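Local structure of C-type lectin domain family 4, member b1 (Mus musculus, 6LKR) at residues 93-98 with 115-120. The protein is a C-type lectin receptor of immune cells that binds calcium and carbohydrate, and may modulate immune reactivity and dendritic cell maturation. Numbering follows the deposited sequence. Where two conformers were deposited one is given.
Sequences NGEPSS and GWNDIS. With CA (calcium ion), chain D.
Glu95 and Ser97 meet Asn117 and Asp118 around a shared calcium ion. Glu95 OE1 binds the calcium at 2.5 Å, and Ser97 OG lies equally close. Asp118 grips the ion twice, through its backbone O and through OD1, the latter at 2.3 Å. Its CG sits between the backbone N and the carbonyl carbon (chi1 62°), which lets both oxygens reach the metal. Asn117 is a further calcium ligand. The carboxylate plane of Glu95 stands 71° from the Asn117 amide. Two waters and Glu101 complete the shell. Water 1 also donates a hydrogen bond to Glu95 OE2.

A cis peptide bond precedes Pro96. Glu95-Pro96-Ser97 corresponds to the cis-proline Glu-Pro-Asn or Gln-Pro-Asp motif of C-type lectins, and 117-118 is the Asn-Asp of the Trp-Asn-Asp motif at the end of strand 113-119. Together they form the calcium site through which lectins of this family usually bind sugar.

Hydrogen bonds join the loop backbone to Asp118. Ser97 N donates to Asp118 OD1 at 2.9 Å, on the syn side but 29° out of the carboxylate plane. Ser98 N reaches the syn lone pair of Asp118 OD2 at 3.1 Å, nearly straight. OD1 thus serves the calcium and Ser97 N. OD2 takes Ser98 N, a salt bridge from Arg74 and a weak bond from Ser97 N.

Van der Waals contacts of carbon with oxygen are few. Pro96 CB packs 3.5 Å from Asp118 OD2, and Glu95 CB lies 3.6 Å from Trp116 O. The indole of Trp116 turns away from the loop, and its NE1 hydrogen-bonds to Gln51 OE1.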
loop_
_atom_site.group_PDB
_atom_site.type_symbol
_atom_site.label_atom_id
_atom_site.label_comp_id
_atom_site.label_asym_id
_atom_site.label_seq_id
_atom_site.Cartn_x
_atom_site.Cartn_y
_atom_site.Cartn_z
ATOM N N ASN A 93 -4.339 -22.847 -6.105
ATOM C CA ASN A 93 -3.466 -24.037 -5.937
ATOM C C ASN A 93 -2.732 -24.287 -7.265
ATOM O O ASN A 93 -3.386 -24.252 -8.320
ATOM C CB ASN A 93 -4.272 -25.234 -5.429
ATOM C CG ASN A 93 -4.780 -25.024 -4.018
ATOM O OD1 ASN A 93 -4.171 -24.295 -3.234
ATOM N ND2 ASN A 93 -5.891 -25.655 -3.680
ATOM N N GLY A 94 -1.411 -24.484 -7.196
ATOM C CA GLY A 94 -0.547 -24.709 -8.373
ATOM C C GLY A 94 -0.141 -23.418 -9.074
ATOM O O GLY A 94 0.501 -23.507 -10.124
ATOM N N GLU A 95 -0.493 -22.249 -8.533
ATOM C CA GLU A 95 -0.076 -20.936 -9.092
ATOM C C GLU A 95 0.799 -20.238 -8.060
ATOM O O GLU A 95 0.651 -20.452 -6.858
ATOM C CB GLU A 95 -1.288 -20.070 -9.450
ATOM C CG GLU A 95 -2.274 -20.742 -10.392
ATOM C CD GLU A 95 -1.730 -21.144 -11.754
ATOM O OE1 GLU A 95 -0.739 -20.534 -12.225
ATOM O OE2 GLU A 95 -2.308 -22.060 -12.356
ATOM N N PRO A 96 1.753 -19.382 -8.471
ATOM C CA PRO A 96 2.131 -19.205 -9.873
ATOM C C PRO A 96 2.742 -20.478 -10.477
ATOM O O PRO A 96 3.211 -21.298 -9.717
ATOM C CB PRO A 96 3.207 -18.110 -9.835
ATOM C CG PRO A 96 3.083 -17.467 -8.479
ATOM C CD PRO A 96 2.512 -18.518 -7.559
ATOM N N SER A 97 2.716 -20.612 -11.804
ATOM C CA SER A 97 3.039 -21.870 -12.521
ATOM C C SER A 97 4.247 -21.721 -13.456
ATOM O O SER A 97 4.877 -22.754 -13.731
ATOM C CB SER A 97 1.828 -22.379 -13.255
ATOM O OG SER A 97 1.453 -21.499 -14.303
ATOM N N SER A 98 4.591 -20.522 -13.934
ATOM C CA SER A 98 5.628 -20.383 -14.993
ATOM C C SER A 98 6.350 -19.034 -14.932
ATOM O O SER A 98 5.681 -17.988 -14.960
ATOM C CB SER A 98 5.033 -20.597 -16.350
ATOM O OG SER A 98 5.995 -20.304 -17.355
ATOM N N GLY A 115 -9.271 -16.750 -7.056
ATOM C CA GLY A 115 -7.831 -16.877 -6.803
ATOM C C GLY A 115 -7.044 -16.275 -7.944
ATOM O O GLY A 115 -7.640 -16.005 -9.011
ATOM N N TRP A 116 -5.748 -16.077 -7.723
ATOM C CA TRP A 116 -4.841 -15.458 -8.714
ATOM C C TRP A 116 -4.158 -16.541 -9.556
ATOM O O TRP A 116 -3.873 -17.639 -9.034
ATOM C CB TRP A 116 -3.777 -14.597 -8.045
ATOM C CG TRP A 116 -4.265 -13.526 -7.125
ATOM C CD1 TRP A 116 -5.521 -13.008 -6.985
ATOM C CD2 TRP A 116 -3.431 -12.825 -6.195
ATOM N NE1 TRP A 116 -5.518 -12.030 -6.024
ATOM C CE2 TRP A 116 -4.249 -11.893 -5.526
ATOM C CE3 TRP A 116 -2.068 -12.887 -5.884
ATOM C CZ2 TRP A 116 -3.743 -11.038 -4.551
ATOM C CZ3 TRP A 116 -1.574 -12.047 -4.913
ATOM C CH2 TRP A 116 -2.400 -11.133 -4.263
ATOM N N ASN A 117 -3.835 -16.175 -10.789
ATOM C CA ASN A 117 -3.138 -17.022 -11.782
ATOM C C ASN A 117 -2.124 -16.132 -12.495
ATOM O O ASN A 117 -2.526 -15.037 -12.953
ATOM C CB ASN A 117 -4.154 -17.635 -12.747
ATOM C CG ASN A 117 -3.531 -18.438 -13.868
ATOM O OD1 ASN A 117 -2.506 -19.091 -13.685
ATOM N ND2 ASN A 117 -4.172 -18.428 -15.024
ATOM N N ASP A 118 -0.870 -16.569 -12.596
ATOM C CA ASP A 118 0.101 -15.911 -13.504
ATOM C C ASP A 118 -0.281 -16.313 -14.933
ATOM O O ASP A 118 -0.650 -17.480 -15.159
ATOM C CB ASP A 118 1.553 -16.184 -13.109
ATOM C CG ASP A 118 1.967 -17.647 -13.157
ATOM O OD1 ASP A 118 1.071 -18.532 -13.058
ATOM O OD2 ASP A 118 3.174 -17.886 -13.280
ATOM N N ILE A 119 -0.316 -15.348 -15.850
ATOM C CA ILE A 119 -0.601 -15.602 -17.292
ATOM C C ILE A 119 0.297 -14.692 -18.119
ATOM O O ILE A 119 0.893 -13.770 -17.549
ATOM C CB ILE A 119 -2.080 -15.390 -17.666
ATOM C CG1 ILE A 119 -2.530 -13.942 -17.458
ATOM C CG2 ILE A 119 -2.984 -16.375 -16.942
ATOM C CD1 ILE A 119 -3.777 -13.604 -18.254
ATOM N N SER A 120 0.347 -14.938 -19.423
ATOM C CA SER A 120 1.061 -14.077 -20.394
ATOM C C SER A 120 0.438 -12.675 -20.375
ATOM O O SER A 120 -0.792 -12.559 -20.440
ATOM C CB SER A 120 1.035 -14.673 -21.780
ATOM O OG SER A 120 1.159 -13.652 -22.756
HETATM CA CA CA D . -0.241 -19.727 -14.493
HETATM O O HOH W 1 -1.628 -21.923 -14.909
HETATM O O HOH W 2 -1.295 -20.224 -16.480
#